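Local coordinates for MaoC-like dehydratase (Rhodospirillum rubrum, PDB 3EXZ), which probably acts as a dehydratase or hydratase of the MaoC family, built on a hotdog fold, at residues L3-L8 with D115-T120; H19-A24 with A61-R66; E32-P37 with S56-A61; S71-A76 with V100-L105; D124-N127 with E131-Q134. All coordinates share one frame; numbering follows the deposited sequence.

Contact 1: L3-L8 with D115-T120; sequences LFLEDL and DRAIVT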
# COMPACT_ATOMS: atom_id res chain seq x y z
N LEU A 3 19.61 -13.61 2.63
CA LEU A 3 18.91 -14.84 2.95
C LEU A 3 18.18 -15.46 1.76
O LEU A 3 17.68 -14.75 0.88
CB LEU A 3 17.89 -14.59 4.06
CG LEU A 3 18.41 -14.65 5.51
CD1 LEU A 3 19.79 -14.01 5.60
CD2 LEU A 3 17.43 -13.97 6.45
N PHE A 4 18.18 -16.79 1.70
CA PHE A 4 17.42 -17.50 0.68
C PHE A 4 16.40 -18.36 1.46
O PHE A 4 16.38 -18.35 2.70
CB PHE A 4 18.29 -18.40 -0.19
CG PHE A 4 19.30 -17.64 -1.01
CD1 PHE A 4 19.00 -17.23 -2.31
CD2 PHE A 4 20.57 -17.40 -0.51
CE1 PHE A 4 19.96 -16.58 -3.09
CE2 PHE A 4 21.54 -16.76 -1.28
CZ PHE A 4 21.23 -16.35 -2.58
N LEU A 5 15.56 -19.09 0.74
CA LEU A 5 14.52 -19.93 1.33
C LEU A 5 15.04 -20.85 2.45
O LEU A 5 14.40 -21.00 3.49
CB LEU A 5 13.88 -20.80 0.24
CG LEU A 5 12.38 -21.15 0.33
CD1 LEU A 5 12.10 -22.37 -0.55
CD2 LEU A 5 11.98 -21.41 1.77
N GLU A 6 16.20 -21.46 2.23
CA GLU A 6 16.78 -22.38 3.21
C GLU A 6 17.07 -21.75 4.55
O GLU A 6 17.04 -22.42 5.58
CB GLU A 6 18.08 -23.01 2.68
CG GLU A 6 17.93 -23.89 1.44
CD GLU A 6 18.01 -23.12 0.13
OE1 GLU A 6 17.82 -21.88 0.16
OE2 GLU A 6 18.26 -23.75 -0.92
N ASP A 7 17.34 -20.45 4.55
CA ASP A 7 17.70 -19.75 5.78
C ASP A 7 16.52 -19.32 6.63
O ASP A 7 16.70 -18.87 7.76
CB ASP A 7 18.52 -18.50 5.42
CG ASP A 7 19.75 -18.81 4.59
OD1 ASP A 7 20.69 -19.43 5.15
OD2 ASP A 7 19.78 -18.44 3.40
N LEU A 8 15.32 -19.47 6.11
CA LEU A 8 14.12 -19.03 6.81
C LEU A 8 13.40 -20.10 7.61
O LEU A 8 13.38 -21.27 7.21
CB LEU A 8 13.14 -18.43 5.79
CG LEU A 8 13.63 -17.26 4.92
CD1 LEU A 8 12.55 -16.85 3.92
CD2 LEU A 8 14.01 -16.10 5.82
N ASP A 115 11.35 -25.13 -6.28
CA ASP A 115 12.49 -24.27 -6.01
C ASP A 115 12.09 -22.94 -5.37
O ASP A 115 12.92 -22.03 -5.24
CB ASP A 115 13.30 -24.02 -7.30
CG ASP A 115 12.52 -23.26 -8.35
OD1 ASP A 115 11.28 -23.36 -8.38
OD2 ASP A 115 13.17 -22.57 -9.17
N ARG A 116 10.83 -22.83 -4.95
CA ARG A 116 10.32 -21.60 -4.36
C ARG A 116 9.17 -21.90 -3.40
O ARG A 116 8.56 -22.97 -3.45
CB ARG A 116 9.84 -20.67 -5.47
CG ARG A 116 8.57 -21.14 -6.14
CD ARG A 116 7.93 -20.04 -6.94
NE ARG A 116 8.25 -20.14 -8.36
CZ ARG A 116 7.79 -19.31 -9.29
NH1 ARG A 116 6.99 -18.30 -8.95
NH2 ARG A 116 8.12 -19.49 -10.56
N ALA A 117 8.87 -20.93 -2.54
CA ALA A 117 7.80 -21.06 -1.55
C ALA A 117 7.16 -19.70 -1.31
O ALA A 117 7.75 -18.67 -1.62
CB ALA A 117 8.39 -21.57 -0.21
N ILE A 118 5.93 -19.72 -0.79
CA ILE A 118 5.25 -18.48 -0.45
C ILE A 118 5.45 -18.35 1.07
O ILE A 118 4.98 -19.18 1.85
CB ILE A 118 3.75 -18.51 -0.82
CG1 ILE A 118 3.61 -18.21 -2.31
CG2 ILE A 118 2.98 -17.51 0.02
CD1 ILE A 118 2.22 -18.43 -2.85
N VAL A 119 6.18 -17.31 1.46
CA VAL A 119 6.48 -17.05 2.86
C VAL A 119 5.59 -15.93 3.38
O VAL A 119 5.58 -14.83 2.83
CB VAL A 119 7.97 -16.64 3.06
CG1 VAL A 119 8.29 -16.46 4.54
CG2 VAL A 119 8.89 -17.69 2.43
N THR A 120 4.83 -16.23 4.43
CA THR A 120 3.94 -15.25 5.03
C THR A 120 4.73 -14.42 6.05
O THR A 120 5.15 -14.92 7.09
CB THR A 120 2.75 -15.93 5.74
OG1 THR A 120 1.99 -16.68 4.79
CG2 THR A 120 1.85 -14.90 6.38

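Contact 2: H19-A24 with A61-R66; sequences HRVEAA and AAITMR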
# COMPACT_ATOMS: atom_id res chain seq x y z
N HIS A 19 13.57 5.36 10.70
CA HIS A 19 13.32 6.43 9.75
C HIS A 19 12.46 7.49 10.44
O HIS A 19 11.46 7.16 11.08
CB HIS A 19 12.63 5.89 8.49
CG HIS A 19 12.22 6.96 7.52
ND1 HIS A 19 13.07 7.45 6.55
CD2 HIS A 19 11.05 7.62 7.37
CE1 HIS A 19 12.43 8.36 5.84
NE2 HIS A 19 11.21 8.48 6.32
N ARG A 20 12.88 8.75 10.33
CA ARG A 20 12.12 9.83 10.94
C ARG A 20 11.17 10.50 9.94
O ARG A 20 11.58 10.95 8.86
CB ARG A 20 13.06 10.89 11.54
CG ARG A 20 12.40 11.71 12.64
CD ARG A 20 13.31 12.83 13.14
NE ARG A 20 12.67 13.61 14.19
CZ ARG A 20 12.50 13.20 15.45
NH1 ARG A 20 12.94 12.00 15.82
NH2 ARG A 20 11.89 13.99 16.33
N VAL A 21 9.89 10.56 10.30
CA VAL A 21 8.88 11.18 9.44
C VAL A 21 8.71 12.67 9.75
O VAL A 21 8.36 13.05 10.87
CB VAL A 21 7.49 10.50 9.60
CG1 VAL A 21 6.51 11.09 8.59
CG2 VAL A 21 7.61 9.00 9.39
N GLU A 22 8.95 13.52 8.75
CA GLU A 22 8.81 14.96 8.95
C GLU A 22 7.64 15.55 8.17
O GLU A 22 7.24 15.05 7.11
CB GLU A 22 10.09 15.68 8.54
CG GLU A 22 11.33 15.13 9.23
CD GLU A 22 11.55 15.66 10.64
OE1 GLU A 22 10.64 15.54 11.50
OE2 GLU A 22 12.64 16.22 10.89
N ALA A 23 7.11 16.64 8.72
CA ALA A 23 5.96 17.33 8.16
C ALA A 23 6.04 17.58 6.66
O ALA A 23 5.11 17.26 5.92
CB ALA A 23 5.73 18.64 8.91
N ALA A 24 7.16 18.14 6.21
CA ALA A 24 7.34 18.45 4.80
C ALA A 24 7.33 17.22 3.90
O ALA A 24 6.88 17.29 2.75
CB ALA A 24 8.65 19.24 4.60
N ALA A 61 3.04 2.97 4.18
CA ALA A 61 3.29 1.70 3.49
C ALA A 61 4.56 1.79 2.62
O ALA A 61 5.36 0.85 2.60
CB ALA A 61 2.05 1.29 2.62
N ALA A 62 4.76 2.91 1.93
CA ALA A 62 5.95 3.11 1.08
C ALA A 62 7.25 3.15 1.91
O ALA A 62 8.24 2.53 1.53
CB ALA A 62 5.81 4.40 0.26
N ILE A 63 7.22 3.88 3.02
CA ILE A 63 8.36 3.97 3.95
C ILE A 63 8.63 2.56 4.51
O ILE A 63 9.78 2.16 4.71
CB ILE A 63 8.03 4.93 5.12
CG1 ILE A 63 8.05 6.37 4.62
CG2 ILE A 63 9.01 4.76 6.27
CD1 ILE A 63 7.54 7.38 5.63
N THR A 64 7.56 1.80 4.77
CA THR A 64 7.73 0.45 5.28
C THR A 64 8.48 -0.40 4.26
O THR A 64 9.39 -1.14 4.62
CB THR A 64 6.38 -0.20 5.62
OG1 THR A 64 5.82 0.45 6.77
CG2 THR A 64 6.54 -1.70 5.92
N MSE A 65 8.12 -0.29 2.98
CA MSE A 65 8.80 -1.08 1.96
C MSE A 65 10.28 -0.70 1.89
O MSE A 65 11.14 -1.58 1.81
CB MSE A 65 8.15 -0.92 0.59
CG MSE A 65 8.77 -1.83 -0.46
SE MSE A 65 8.64 -3.71 0.04
CE MSE A 65 10.42 -4.05 0.71
N ARG A 66 10.59 0.60 1.91
CA ARG A 66 11.98 1.06 1.88
C ARG A 66 12.77 0.44 3.04
O ARG A 66 13.86 -0.10 2.83
CB ARG A 66 12.05 2.59 1.97
CG ARG A 66 13.46 3.13 2.23
CD ARG A 66 13.47 4.66 2.26
NE ARG A 66 14.81 5.23 2.36
CZ ARG A 66 15.52 5.36 3.49
NH1 ARG A 66 15.02 4.93 4.64
NH2 ARG A 66 16.73 5.91 3.46

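Contact 3: E32-P37 with S56-A61; sequences EFDPQP and SGWHTA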
# COMPACT_ATOMS: atom_id res chain seq x y z
N GLU A 32 1.48 14.58 -3.88
CA GLU A 32 1.60 13.83 -5.12
C GLU A 32 0.67 12.61 -5.23
O GLU A 32 0.12 12.37 -6.29
CB GLU A 32 3.05 13.36 -5.34
CG GLU A 32 3.27 12.69 -6.70
CD GLU A 32 4.71 12.31 -6.98
OE1 GLU A 32 5.55 12.41 -6.07
OE2 GLU A 32 5.00 11.92 -8.14
N PHE A 33 0.46 11.88 -4.13
CA PHE A 33 -0.35 10.67 -4.19
C PHE A 33 -1.59 10.58 -3.30
O PHE A 33 -2.41 9.69 -3.50
CB PHE A 33 0.55 9.47 -3.88
CG PHE A 33 1.71 9.30 -4.81
CD1 PHE A 33 3.02 9.51 -4.36
CD2 PHE A 33 1.50 8.92 -6.13
CE1 PHE A 33 4.10 9.33 -5.23
CE2 PHE A 33 2.57 8.74 -7.00
CZ PHE A 33 3.88 8.95 -6.55
N ASP A 34 -1.74 11.46 -2.32
CA ASP A 34 -2.89 11.42 -1.44
C ASP A 34 -3.19 12.86 -1.03
O ASP A 34 -3.08 13.22 0.16
CB ASP A 34 -2.59 10.59 -0.19
CG ASP A 34 -3.82 9.97 0.46
OD1 ASP A 34 -4.95 10.47 0.22
OD2 ASP A 34 -3.67 8.98 1.20
N PRO A 35 -3.60 13.70 -1.99
CA PRO A 35 -3.89 15.11 -1.72
C PRO A 35 -5.20 15.41 -1.00
O PRO A 35 -6.15 15.91 -1.60
CB PRO A 35 -3.80 15.74 -3.10
CG PRO A 35 -4.37 14.68 -4.00
CD PRO A 35 -3.99 13.34 -3.36
N GLN A 36 -5.23 15.09 0.29
CA GLN A 36 -6.38 15.33 1.13
C GLN A 36 -5.95 16.26 2.24
O GLN A 36 -4.84 16.16 2.76
CB GLN A 36 -6.90 14.01 1.74
CG GLN A 36 -7.25 12.97 0.70
CD GLN A 36 -8.09 11.82 1.26
OE1 GLN A 36 -7.56 10.80 1.72
NE2 GLN A 36 -9.40 11.99 1.24
N PRO A 37 -6.84 17.20 2.62
CA PRO A 37 -6.58 18.19 3.68
C PRO A 37 -5.83 17.66 4.89
O PRO A 37 -4.84 18.26 5.32
CB PRO A 37 -7.98 18.68 4.06
CG PRO A 37 -8.75 18.52 2.79
CD PRO A 37 -8.25 17.22 2.20
N SER A 56 -0.27 9.90 5.07
CA SER A 56 -1.14 9.01 4.32
C SER A 56 -0.74 7.56 4.68
O SER A 56 0.45 7.26 4.86
CB SER A 56 -0.90 9.21 2.82
OG SER A 56 -1.50 8.18 2.05
N GLY A 57 -1.73 6.68 4.82
CA GLY A 57 -1.46 5.28 5.09
C GLY A 57 -0.56 4.74 3.98
O GLY A 57 0.28 3.87 4.22
N TRP A 58 -0.70 5.30 2.77
CA TRP A 58 0.10 4.87 1.62
C TRP A 58 1.53 5.39 1.66
O TRP A 58 2.43 4.83 1.03
CB TRP A 58 -0.61 5.26 0.33
CG TRP A 58 -1.95 4.63 0.29
CD1 TRP A 58 -3.16 5.24 0.47
CD2 TRP A 58 -2.22 3.23 0.16
NE1 TRP A 58 -4.17 4.31 0.43
CE2 TRP A 58 -3.62 3.07 0.23
CE3 TRP A 58 -1.41 2.11 -0.06
CZ2 TRP A 58 -4.24 1.82 0.13
CZ3 TRP A 58 -2.03 0.86 -0.16
CH2 TRP A 58 -3.42 0.72 -0.06
N HIS A 59 1.74 6.45 2.44
CA HIS A 59 3.08 7.01 2.62
C HIS A 59 3.77 6.09 3.66
O HIS A 59 4.93 5.71 3.50
CB HIS A 59 2.97 8.45 3.13
CG HIS A 59 4.29 9.12 3.31
ND1 HIS A 59 4.43 10.29 4.02
CD2 HIS A 59 5.53 8.81 2.86
CE1 HIS A 59 5.70 10.67 4.00
NE2 HIS A 59 6.39 9.78 3.30
N THR A 60 3.04 5.72 4.72
CA THR A 60 3.56 4.80 5.74
C THR A 60 3.90 3.45 5.08
O THR A 60 4.94 2.85 5.38
CB THR A 60 2.53 4.62 6.87
OG1 THR A 60 2.37 5.87 7.54
CG2 THR A 60 2.99 3.58 7.89
N ALA A 61 3.04 2.97 4.18
CA ALA A 61 3.29 1.70 3.49
C ALA A 61 4.56 1.79 2.62
O ALA A 61 5.36 0.85 2.60
CB ALA A 61 2.05 1.29 2.62

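Contact 4: S71-A76 with V100-L105; sequences SGLPLA and VETTVL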
# COMPACT_ATOMS: atom_id res chain seq x y z
N SER A 71 16.86 -2.79 5.04
CA SER A 71 17.33 -3.39 6.28
C SER A 71 16.43 -4.42 6.96
O SER A 71 16.93 -5.39 7.53
CB SER A 71 17.66 -2.29 7.30
OG SER A 71 16.57 -1.40 7.49
N GLY A 72 15.12 -4.21 6.87
CA GLY A 72 14.19 -5.08 7.56
C GLY A 72 13.98 -6.53 7.15
O GLY A 72 13.80 -7.39 8.00
N LEU A 73 13.98 -6.80 5.85
CA LEU A 73 13.82 -8.15 5.32
C LEU A 73 14.97 -8.31 4.34
O LEU A 73 14.92 -7.86 3.17
CB LEU A 73 12.45 -8.32 4.64
CG LEU A 73 11.66 -9.61 4.94
CD1 LEU A 73 10.63 -9.81 3.84
CD2 LEU A 73 12.58 -10.82 5.01
N PRO A 74 16.06 -8.94 4.80
CA PRO A 74 17.30 -9.20 4.08
C PRO A 74 17.33 -10.29 3.02
O PRO A 74 18.29 -11.04 2.96
CB PRO A 74 18.31 -9.50 5.18
CG PRO A 74 17.58 -9.21 6.49
CD PRO A 74 16.15 -9.49 6.16
N LEU A 75 16.29 -10.35 2.19
CA LEU A 75 16.22 -11.37 1.15
C LEU A 75 17.24 -11.11 0.05
O LEU A 75 17.28 -10.02 -0.52
CB LEU A 75 14.81 -11.41 0.58
CG LEU A 75 13.77 -12.42 1.13
CD1 LEU A 75 14.13 -12.93 2.53
CD2 LEU A 75 12.40 -11.74 1.12
N ALA A 76 18.04 -12.13 -0.27
CA ALA A 76 19.07 -11.98 -1.29
C ALA A 76 18.55 -11.67 -2.68
O ALA A 76 19.16 -10.88 -3.42
CB ALA A 76 19.96 -13.23 -1.32
N VAL A 100 10.64 -1.20 11.44
CA VAL A 100 9.76 -2.33 11.21
C VAL A 100 10.24 -3.62 11.84
O VAL A 100 11.43 -3.93 11.82
CB VAL A 100 9.57 -2.58 9.69
CG1 VAL A 100 8.45 -3.61 9.46
CG2 VAL A 100 9.26 -1.27 8.97
N GLU A 101 9.30 -4.34 12.46
CA GLU A 101 9.58 -5.65 13.06
C GLU A 101 8.81 -6.73 12.27
O GLU A 101 7.58 -6.80 12.30
CB GLU A 101 9.17 -5.67 14.54
CG GLU A 101 10.21 -5.02 15.44
CD GLU A 101 9.75 -4.90 16.89
OE1 GLU A 101 8.83 -5.65 17.28
OE2 GLU A 101 10.33 -4.07 17.63
N THR A 102 9.55 -7.59 11.56
CA THR A 102 8.92 -8.62 10.74
C THR A 102 9.05 -10.04 11.29
O THR A 102 10.11 -10.44 11.76
CB THR A 102 9.50 -8.57 9.29
OG1 THR A 102 9.41 -7.22 8.79
CG2 THR A 102 8.72 -9.49 8.34
N THR A 103 7.95 -10.79 11.24
CA THR A 103 7.94 -12.17 11.72
C THR A 103 7.45 -13.12 10.63
O THR A 103 6.45 -12.84 9.97
CB THR A 103 6.99 -12.37 12.95
OG1 THR A 103 7.35 -11.45 13.99
CG2 THR A 103 7.08 -13.81 13.49
N VAL A 104 8.16 -14.23 10.43
CA VAL A 104 7.76 -15.26 9.46
C VAL A 104 6.68 -16.10 10.19
O VAL A 104 6.95 -16.70 11.24
CB VAL A 104 8.94 -16.17 9.07
CG1 VAL A 104 8.48 -17.19 8.02
CG2 VAL A 104 10.08 -15.32 8.52
N LEU A 105 5.48 -16.14 9.63
CA LEU A 105 4.36 -16.85 10.22
C LEU A 105 4.15 -18.23 9.62
O LEU A 105 3.60 -19.12 10.26
CB LEU A 105 3.06 -16.04 10.06
CG LEU A 105 2.94 -14.65 10.70
CD1 LEU A 105 1.48 -14.21 10.70
CD2 LEU A 105 3.47 -14.71 12.13
O HOH W 1 11.50 -6.01 9.57

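Contact 5: D124-N127 with E131-Q134; sequences DTLN and EVVQ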
# COMPACT_ATOMS: atom_id res chain seq x y z
N ASP A 124 5.22 -5.29 11.32
CA ASP A 124 4.57 -4.29 12.14
C ASP A 124 5.47 -3.06 12.16
O ASP A 124 6.64 -3.13 12.57
CB ASP A 124 4.35 -4.80 13.57
CG ASP A 124 3.18 -5.76 13.69
OD1 ASP A 124 2.94 -6.27 14.80
OD2 ASP A 124 2.49 -6.00 12.67
N THR A 125 4.94 -1.94 11.68
CA THR A 125 5.69 -0.69 11.66
C THR A 125 5.31 0.02 12.96
O THR A 125 4.13 0.26 13.23
CB THR A 125 5.31 0.16 10.45
OG1 THR A 125 5.21 -0.70 9.31
CG2 THR A 125 6.39 1.24 10.19
N LEU A 126 6.32 0.34 13.76
CA LEU A 126 6.09 0.96 15.05
C LEU A 126 6.77 2.31 15.19
O LEU A 126 7.82 2.55 14.58
CB LEU A 126 6.66 0.06 16.16
CG LEU A 126 6.45 -1.46 16.08
CD1 LEU A 126 7.40 -2.16 17.05
CD2 LEU A 126 5.01 -1.81 16.41
N ASN A 127 6.16 3.19 15.98
CA ASN A 127 6.79 4.47 16.28
C ASN A 127 7.54 4.32 17.62
O ASN A 127 7.56 3.23 18.22
CB ASN A 127 5.78 5.62 16.36
CG ASN A 127 4.65 5.36 17.32
OD1 ASN A 127 4.80 4.62 18.30
ND2 ASN A 127 3.51 5.99 17.06
N GLU A 131 3.72 1.90 19.50
CA GLU A 131 2.42 1.73 18.86
C GLU A 131 2.59 1.30 17.40
O GLU A 131 3.54 1.69 16.71
CB GLU A 131 1.62 3.03 18.87
CG GLU A 131 1.68 3.82 20.17
CD GLU A 131 0.98 5.16 20.07
OE1 GLU A 131 1.27 5.92 19.12
OE2 GLU A 131 0.14 5.47 20.94
N VAL A 132 1.63 0.51 16.91
CA VAL A 132 1.65 0.04 15.54
C VAL A 132 0.95 1.01 14.60
O VAL A 132 -0.26 1.21 14.71
CB VAL A 132 0.95 -1.34 15.43
CG1 VAL A 132 1.05 -1.88 14.01
CG2 VAL A 132 1.56 -2.32 16.42
N VAL A 133 1.72 1.63 13.70
CA VAL A 133 1.12 2.54 12.72
C VAL A 133 0.76 1.78 11.42
O VAL A 133 0.09 2.32 10.54
CB VAL A 133 2.01 3.77 12.39
CG1 VAL A 133 2.25 4.55 13.68
CG2 VAL A 133 3.32 3.35 11.75
N GLN A 134 1.21 0.54 11.32
CA GLN A 134 0.85 -0.29 10.17
C GLN A 134 1.20 -1.73 10.40
O GLN A 134 2.24 -2.05 10.98
CB GLN A 134 1.55 0.15 8.87
CG GLN A 134 1.09 -0.65 7.64
CD GLN A 134 1.83 -0.30 6.35
OE1 GLN A 134 2.74 -1.02 5.92
NE2 GLN A 134 1.44 0.82 5.74

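Contact 1: L3-L8 with D115-T120
D7 OD2 is gripped twice, by the backbone N of F4 and by R145, and it closes the short turn from which L5 and L8 reach A117 and V119. The bond from F4 N to D7 OD2 is 2.9 Å long and nearly straight at 171°. It uses the lone pair of OD2 that faces away from the other carboxylate oxygen. Within the same turn D7 N bonds back to F4 O, so the backbone N and the carboxylate of D7 both bond to the backbone of F4. The contact itself is apolar. L5 points its branched end at the strand, and its CD1 lies 3.8 Å from A117 CB. CG and CD2 of L5 are close behind, so the methyl of A117 faces CG and both methyls of L5. Two residues further along the strand, V119 CG2 lies 4.0 Å from L8 CD1, and these two side chains meet obliquely. A117 and V119 face the same side of the strand, while R116 turns away. Around them, L5 and A117 both touch I107 of strand 97-109, and V119 also meets V104 there and V142 of strand 132-143. E6 and D7 pair with R144 and R145, which follow strand 132-143, so this N-terminal 3-10 turn lies against three neighbouring strands of the hotdog sheet and the C-terminal tail.

Contact 2: H19-A24 with A61-R66
The imidazole of H19 and the side chain of I63 cross at about a right angle, and this crossing carries the contact. I63 meets the ring with two carbons. Its CG2 lies 3.7 Å from H19 CD2, and its CD1 lies 3.9 Å from H19 NE2. The approach to the ring is oblique. H19 can make it because its CG is anti to the backbone N (chi1 175°), which carries the ring out from the strand toward the helix. R66, one turn after I63 on the helix, reaches the other ring nitrogen. Its chain is extended from CG to NE and also crosses H19 at about a right angle. R66 NH1 ends 3.7 Å from H19 ND1, and the guanidinium and imidazole planes are 53° apart. No hydrogen bond crosses between the two segments. V21 adds a third, looser touch, with its CG2 4.1 Å from I63 CD1 and the two side chains at a slant. R66 also packs against E32 of the second subunit. H19 lies on strand 13-20, an outermost strand of the sheet within this chain, and is paired there with L98 of strand 97-109. V21 packs on L98 and on I26 of helix 23-33. The contact joins H19 of that strand and V21 after it to helix 57-72, the long helix of the hotdog fold, whose T64 reaches V100 and T125 on the sheet.

Contact 3: E32-P37 with S56-A61
The bond from S56 OG to D34 OD2 is modelled at 2.5 Å, very short for a hydroxyl and a carboxylate. The exact length is doubtful. It sits at the N-cap of helix 57-72, the long helix of the hotdog fold. S56 is the capping residue, and its OG is anti to the backbone N (chi1 167°). From there OG accepts the N-H of W58 at 3.1 Å, in a bent bond of 140°, while it donates to D34. The one hydroxyl therefore links the carboxylate to the first turn of the helix. The S56 carbonyl is used as well, since its O accepts from both H59 N and T60 N. D34 is the first residue beyond helix 23-33, and P35 after it is the centre of an inverse gamma turn. D34 also touches H39 of helix 37-40. The spacing of D34 and H39 resembles the Asp-His pair that is catalytic in related (R)-specific enoyl-CoA hydratases; such a role here is probable by family only. The second subunit covers this region, with its M65 packed on both D34 and W58. W58 itself meets W88 edge-to-face. On the D34 side, the indole presents its edge, and D34 OD2 lies close to the ring plane, 3.8 Å from W58 CD1.

Contact 4: S71-A76 with V100-L105
Helix 57-72 ends beside strand 97-109, where the CA of G72 comes within 6.4 Å of the CA of V100. G72 has no side chain, and it is the backbone of this residue that faces V100 and T102. After it, L73 leaves the helical conformation and the chain runs off as a loop. The direct touches between the segments are loose. L73 CG lies 4.5 Å from T102 CG2, and G72 O is the same distance from T102 OG1. One water bridges these two oxygens. It lies 3.1 Å from G72 O, to which it can donate, and 2.5 Å from T102 OG1, a length so short that it is doubtful. The hydroxyl of T102 also bonds to S123 OG on the adjacent strand 116-126. In the hotdog fold the sheet wraps the long helix; here the C-terminal end of helix 57-72 meets strand 97-109. L68, one turn before G72, packs on V100, T102 and L73. The first torsion of T102, at -52°, turns its CG2 toward L73 and its OG1 toward the water. S71, next to G72, reaches the other neighbouring strand, where its OG bonds to A17 N.

Contact 5: D124-N127 with E131-Q134
Three backbone bonds pair T125 and N127 with residues 131-134. T125 N donates to Q134 O at 2.8 Å, in the carbonyl plane. T125 O takes V133 N, also at 2.8 Å, and N127 N reaches E131 O at 3.1 Å. Side-chain bonds close the end. N127 ND2 donates to E131 OE1 at 3.0 Å, nearly straight at 169°. The carboxylate oxygen lies in the amide plane and uses its anti lone pair, away from its partner oxygen. N127 OD1 accepts E131 N from a donor tilted 34° out of its carbonyl plane, and R129 N as well. N127 can do this because its CG sits between the backbone N and the carbonyl carbon (chi1 54°), bringing the amide to E131. Among CA-H···O contacts, the closest runs from L126 CA to E131 O, at 3.1 Å. The apolar part is tight: L126 CD2 and V132 CG2 are 3.5 Å apart as the side chains cross. T125 lies side by side with Q134 on the face toward helix 57-72, where its OG1 bonds to T64. V133 and Q134 both lie opposite T125, a classic beta bulge where the chain turns a corner at V133, in the antiparallel hairpin of strands 116-126 and 132-143.

How the contacts relate
Contacts 2, 3 and 4 share helix 57-72, and contacts 1, 2, 4 and 5 reach the same antiparallel sheet. Contact 3 comes within the chain span of contact 2, and contacts 2, 4 and 5 come in series; the span of contact 1 holds contacts 2, 3 and 4. Contacts 1 and 3 lie farthest apart, about 32 Å between centres, on opposite sides of the chain's centre. Contacts 2 and 3 share A61 and both reach the second subunit. Contacts 1 and 4 touch through neighbouring strands 97-109 and 116-126, as do contacts 4 and 5, and also through A76. Helix 57-72 thus links contacts near the second subunit with contact 4 on the sheet.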